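Local coordinates for TsrE (Streptomyces laurentii, PDB 7CWW), which probably acts as a cyclase in the biosynthesis of a thiopeptide-type antibiotic, at residues Asp8-Val13 against Arg52-Leu57; Val13-Gln18 against Arg46-Gly51. One frame throughout, in Å; residues are numbered along the deposited sequence.

Contact 1 (Asp8-Val13 against Arg52-Leu57); sequences DLTVSV and RPFLRL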
# COMPACT_ATOMS: atom_id res chain seq x y z
N ASP A 8 -13.67 -14.26 12.47
CA ASP A 8 -12.28 -14.03 12.05
C ASP A 8 -11.61 -15.38 11.92
O ASP A 8 -11.49 -16.12 12.91
CB ASP A 8 -11.55 -13.13 13.07
CG ASP A 8 -10.09 -12.83 12.68
OD1 ASP A 8 -9.70 -13.01 11.52
OD2 ASP A 8 -9.31 -12.41 13.56
N LEU A 9 -11.18 -15.73 10.71
CA LEU A 9 -10.61 -17.04 10.42
C LEU A 9 -9.27 -16.82 9.75
O LEU A 9 -9.17 -16.02 8.82
CB LEU A 9 -11.55 -17.85 9.50
CG LEU A 9 -10.98 -19.08 8.79
CD1 LEU A 9 -10.45 -20.05 9.85
CD2 LEU A 9 -12.04 -19.76 7.95
N THR A 10 -8.23 -17.52 10.21
CA THR A 10 -6.91 -17.41 9.59
C THR A 10 -6.48 -18.78 9.08
O THR A 10 -6.69 -19.80 9.75
CB THR A 10 -5.85 -16.81 10.56
OG1 THR A 10 -5.71 -17.63 11.72
CG2 THR A 10 -6.23 -15.37 10.99
N VAL A 11 -5.93 -18.79 7.87
CA VAL A 11 -5.55 -20.01 7.18
C VAL A 11 -4.09 -19.90 6.81
O VAL A 11 -3.73 -19.13 5.90
CB VAL A 11 -6.41 -20.26 5.94
CG1 VAL A 11 -6.20 -21.72 5.47
CG2 VAL A 11 -7.88 -19.93 6.24
N SER A 12 -3.24 -20.67 7.49
CA SER A 12 -1.78 -20.53 7.41
C SER A 12 -1.25 -21.49 6.36
O SER A 12 -0.88 -22.62 6.65
CB SER A 12 -1.16 -20.77 8.78
OG SER A 12 -1.40 -19.65 9.62
N VAL A 13 -1.22 -21.02 5.12
CA VAL A 13 -0.72 -21.79 3.97
C VAL A 13 0.09 -20.87 3.10
O VAL A 13 0.01 -19.63 3.23
CB VAL A 13 -1.88 -22.40 3.16
CG1 VAL A 13 -2.68 -23.37 4.01
CG2 VAL A 13 -2.77 -21.29 2.60
N ARG A 52 5.12 -17.85 8.72
CA ARG A 52 3.95 -18.62 8.31
C ARG A 52 2.93 -17.64 7.74
O ARG A 52 2.11 -17.06 8.47
CB ARG A 52 3.36 -19.41 9.47
CG ARG A 52 4.24 -20.61 9.89
CD ARG A 52 4.27 -21.69 8.79
NE ARG A 52 2.92 -22.15 8.46
CZ ARG A 52 2.29 -23.11 9.13
NH1 ARG A 52 2.89 -23.72 10.16
NH2 ARG A 52 1.06 -23.46 8.79
N PRO A 53 2.98 -17.39 6.43
CA PRO A 53 1.95 -16.55 5.79
C PRO A 53 0.55 -17.08 6.06
O PRO A 53 0.34 -18.28 6.19
CB PRO A 53 2.30 -16.66 4.30
CG PRO A 53 3.75 -17.07 4.25
CD PRO A 53 3.98 -17.91 5.48
N PHE A 54 -0.43 -16.16 6.12
CA PHE A 54 -1.79 -16.64 6.28
C PHE A 54 -2.79 -15.71 5.60
O PHE A 54 -2.56 -14.50 5.44
CB PHE A 54 -2.19 -16.85 7.76
CG PHE A 54 -2.17 -15.60 8.62
CD1 PHE A 54 -3.32 -14.83 8.79
CD2 PHE A 54 -1.02 -15.23 9.31
CE1 PHE A 54 -3.32 -13.69 9.60
CE2 PHE A 54 -1.01 -14.10 10.13
CZ PHE A 54 -2.16 -13.33 10.28
N LEU A 55 -3.88 -16.32 5.15
CA LEU A 55 -5.06 -15.63 4.66
C LEU A 55 -6.02 -15.44 5.83
O LEU A 55 -6.34 -16.40 6.55
CB LEU A 55 -5.73 -16.45 3.56
CG LEU A 55 -7.06 -15.95 3.00
CD1 LEU A 55 -6.83 -14.65 2.21
CD2 LEU A 55 -7.72 -17.02 2.12
N ARG A 56 -6.46 -14.21 6.03
CA ARG A 56 -7.43 -13.87 7.07
C ARG A 56 -8.77 -13.57 6.40
O ARG A 56 -8.82 -12.77 5.46
CB ARG A 56 -6.99 -12.66 7.91
CG ARG A 56 -8.02 -12.26 8.99
CD ARG A 56 -7.70 -10.93 9.69
NE ARG A 56 -6.33 -10.93 10.24
CZ ARG A 56 -5.97 -11.54 11.36
NH1 ARG A 56 -6.85 -12.22 12.09
NH2 ARG A 56 -4.71 -11.48 11.77
N LEU A 57 -9.84 -14.20 6.88
CA LEU A 57 -11.19 -13.91 6.40
C LEU A 57 -11.98 -13.32 7.55
O LEU A 57 -12.12 -13.95 8.60
CB LEU A 57 -11.86 -15.17 5.84
CG LEU A 57 -11.04 -15.77 4.69
CD1 LEU A 57 -11.49 -17.17 4.31
CD2 LEU A 57 -11.10 -14.85 3.47
O HOH W 1 0.58 -18.01 10.65
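Arg52 and Ser12 open this antiparallel strand pair at its loop end. The Arg52 chain is bent at chi2 and chi3, and its NH2 donates to Ser12 O (3.0 Å); the oxygen lies in the guanidinium plane, while the donor stands above the carbonyl plane. Asp86 pairs with the same NH2, and a water joins Arg52 O to Ser12 OG. Pro53 O receives a CA-H...O contact from Ser12 CA. Phe54 keeps CG between the backbone N and the carbonyl carbon (chi1 63°), and its CE1 meets Thr10 CG2 obliquely at 3.6 Å. Leu55 exchanges two backbone bonds with Val11, Val11 N reaching Leu55 O at 2.8 Å. Arg56 NH1 donates to Asp8 OD1 (3.0 Å, 160°) on its syn lone pair and forms a salt bridge with OD2 at 2.9 Å, while Thr10 CG2 lies over one guanidinium face, 3.4 Å from NH1. Leu57 N closes the ladder on Leu9 O (2.7 Å). Leu9, Val11, Leu55 and Leu57 share the face packed by helices 15-35 and 65-78. The chemistry is divided: hydrocarbon faces the helices, whereas the buried Arg56 charge, paired also with Glu47, is probably balanced by two carboxylates, with the Tyr90 hydroxyl hydrogen-bonded to Asp8 OD2.

Contact 2 (Val13-Gln18 against Arg46-Gly51); sequences VPWSVQ and RENHGG
The first turn of helix 15-35, where Pro14 holds the N-cap position, brings Trp15 and Gln18 against Arg46 on strand 39-49, an outermost strand of the sheet. Gln18 is the polar link: OE1 accepts from Arg46 NE (3.1 Å, 166°) and lies in the guanidinium plane, although the amide and guanidinium planes are 74° apart. Its other end, NE2, donates to Val13 O at 3.0 Å, nearly along the C=O axis, so both ends of the amide are held and its rotation is fixed. The bend of Arg46 at chi3 (84°) turns NE toward that oxygen; NH1 adds a weak hydrogen bond to Trp15 O at 2.9 Å, and NH2 is hydrogen-bonded to Arg326 O. Trp15 meets the strand with the six-membered part of its indole: CZ3 brings its edge to Arg46 CB at 4.0 Å, and CH2 approaches Glu47 O obliquely at 3.4 Å. Tyr325 and Leu330 also touch the Trp15 side chain. Glu47 CB points away from the helix; its carboxylate pairs with Arg56. Helix 15-35 joins strands 5-11 and 39-49, which run parallel with strand 52-61 between them; the arrangement is a split beta-alpha-beta crossover, the helix lying on one face of the sheet.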
# COMPACT_ATOMS: atom_id res chain seq x y z
N VAL A 13 -1.22 -21.02 5.12
CA VAL A 13 -0.72 -21.79 3.97
C VAL A 13 0.09 -20.87 3.10
O VAL A 13 0.01 -19.63 3.23
CB VAL A 13 -1.88 -22.40 3.16
CG1 VAL A 13 -2.68 -23.37 4.01
CG2 VAL A 13 -2.77 -21.29 2.60
N PRO A 14 0.93 -21.42 2.20
CA PRO A 14 1.77 -20.58 1.33
C PRO A 14 0.98 -19.51 0.57
O PRO A 14 -0.23 -19.69 0.35
CB PRO A 14 2.39 -21.59 0.36
CG PRO A 14 2.46 -22.87 1.17
CD PRO A 14 1.20 -22.87 1.97
N TRP A 15 1.65 -18.42 0.17
CA TRP A 15 0.96 -17.32 -0.51
C TRP A 15 0.17 -17.79 -1.72
O TRP A 15 -0.95 -17.32 -1.96
CB TRP A 15 1.97 -16.25 -0.94
CG TRP A 15 2.80 -15.66 0.16
CD1 TRP A 15 4.14 -15.87 0.37
CD2 TRP A 15 2.37 -14.75 1.17
NE1 TRP A 15 4.56 -15.15 1.47
CE2 TRP A 15 3.49 -14.45 1.97
CE3 TRP A 15 1.13 -14.16 1.49
CZ2 TRP A 15 3.42 -13.58 3.07
CZ3 TRP A 15 1.06 -13.30 2.58
CH2 TRP A 15 2.20 -13.01 3.36
N SER A 16 0.76 -18.67 -2.54
CA SER A 16 0.07 -19.08 -3.76
C SER A 16 -1.19 -19.87 -3.45
O SER A 16 -2.20 -19.75 -4.15
CB SER A 16 1.01 -19.89 -4.64
OG SER A 16 1.32 -21.13 -4.01
N VAL A 17 -1.14 -20.69 -2.39
CA VAL A 17 -2.31 -21.47 -1.98
C VAL A 17 -3.39 -20.56 -1.41
O VAL A 17 -4.59 -20.81 -1.61
CB VAL A 17 -1.88 -22.56 -0.99
CG1 VAL A 17 -3.09 -23.39 -0.53
CG2 VAL A 17 -0.82 -23.46 -1.62
N GLN A 18 -3.00 -19.49 -0.71
CA GLN A 18 -3.98 -18.50 -0.27
C GLN A 18 -4.78 -17.97 -1.44
O GLN A 18 -5.99 -17.76 -1.34
CB GLN A 18 -3.30 -17.33 0.45
CG GLN A 18 -2.57 -17.71 1.73
CD GLN A 18 -1.82 -16.52 2.27
OE1 GLN A 18 -2.13 -15.39 1.92
NE2 GLN A 18 -0.82 -16.77 3.12
N ARG A 46 -4.09 -10.52 3.90
CA ARG A 46 -3.03 -11.52 3.84
C ARG A 46 -1.88 -11.01 4.67
O ARG A 46 -1.41 -9.88 4.47
CB ARG A 46 -2.62 -11.80 2.40
CG ARG A 46 -3.77 -12.43 1.61
CD ARG A 46 -3.55 -12.32 0.13
NE ARG A 46 -2.71 -13.40 -0.38
CZ ARG A 46 -2.24 -13.45 -1.62
NH1 ARG A 46 -1.48 -14.46 -2.02
NH2 ARG A 46 -2.55 -12.49 -2.47
N GLU A 47 -1.47 -11.80 5.66
CA GLU A 47 -0.50 -11.35 6.64
C GLU A 47 0.48 -12.49 6.89
O GLU A 47 0.41 -13.54 6.24
CB GLU A 47 -1.20 -10.88 7.92
CG GLU A 47 -2.34 -9.89 7.70
CD GLU A 47 -2.92 -9.38 9.01
OE1 GLU A 47 -2.24 -8.57 9.68
OE2 GLU A 47 -4.04 -9.81 9.37
N ASN A 48 1.36 -12.32 7.87
CA ASN A 48 2.40 -13.30 8.13
C ASN A 48 2.76 -13.25 9.61
O ASN A 48 2.90 -12.16 10.17
CB ASN A 48 3.64 -13.02 7.26
CG ASN A 48 4.68 -14.12 7.33
OD1 ASN A 48 4.67 -14.96 8.23
ND2 ASN A 48 5.60 -14.11 6.37
N HIS A 49 2.91 -14.42 10.22
CA HIS A 49 3.41 -14.52 11.59
C HIS A 49 4.52 -15.56 11.63
O HIS A 49 4.29 -16.73 11.30
CB HIS A 49 2.30 -14.89 12.58
CG HIS A 49 2.73 -14.82 14.02
ND1 HIS A 49 2.91 -13.63 14.69
CD2 HIS A 49 3.03 -15.80 14.91
CE1 HIS A 49 3.30 -13.87 15.93
NE2 HIS A 49 3.38 -15.18 16.09
N GLY A 50 5.73 -15.13 12.00
CA GLY A 50 6.82 -16.08 12.24
C GLY A 50 7.21 -16.91 11.03
O GLY A 50 7.62 -18.07 11.19
N GLY A 51 7.12 -16.34 9.83
CA GLY A 51 7.44 -17.11 8.65
C GLY A 51 6.35 -18.09 8.27
O GLY A 51 6.62 -19.09 7.60

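In the fold
Contacts 1 and 2 reach the same three-stranded antiparallel sheet, strand 52-61 of contact 1 lying beside strand 39-49 of contact 2, and share Val13, where strand 5-11 gives way to helix 15-35. Contact 1 joins two strands within the sheet: it is mostly buried, and regular backbone bonds dominate it. Contact 2 sets the start of the helix on a flanking strand; it is smaller and only partly buried, and depends on side-chain ends and one tryptophan ring rather than on paired backbones. The two are tied by the salt bridge from Arg56 NE to Glu47 OE2 (2.7 Å), while the Gln18 amide of contact 2 packs on Pro53 and Phe54 of contact 1.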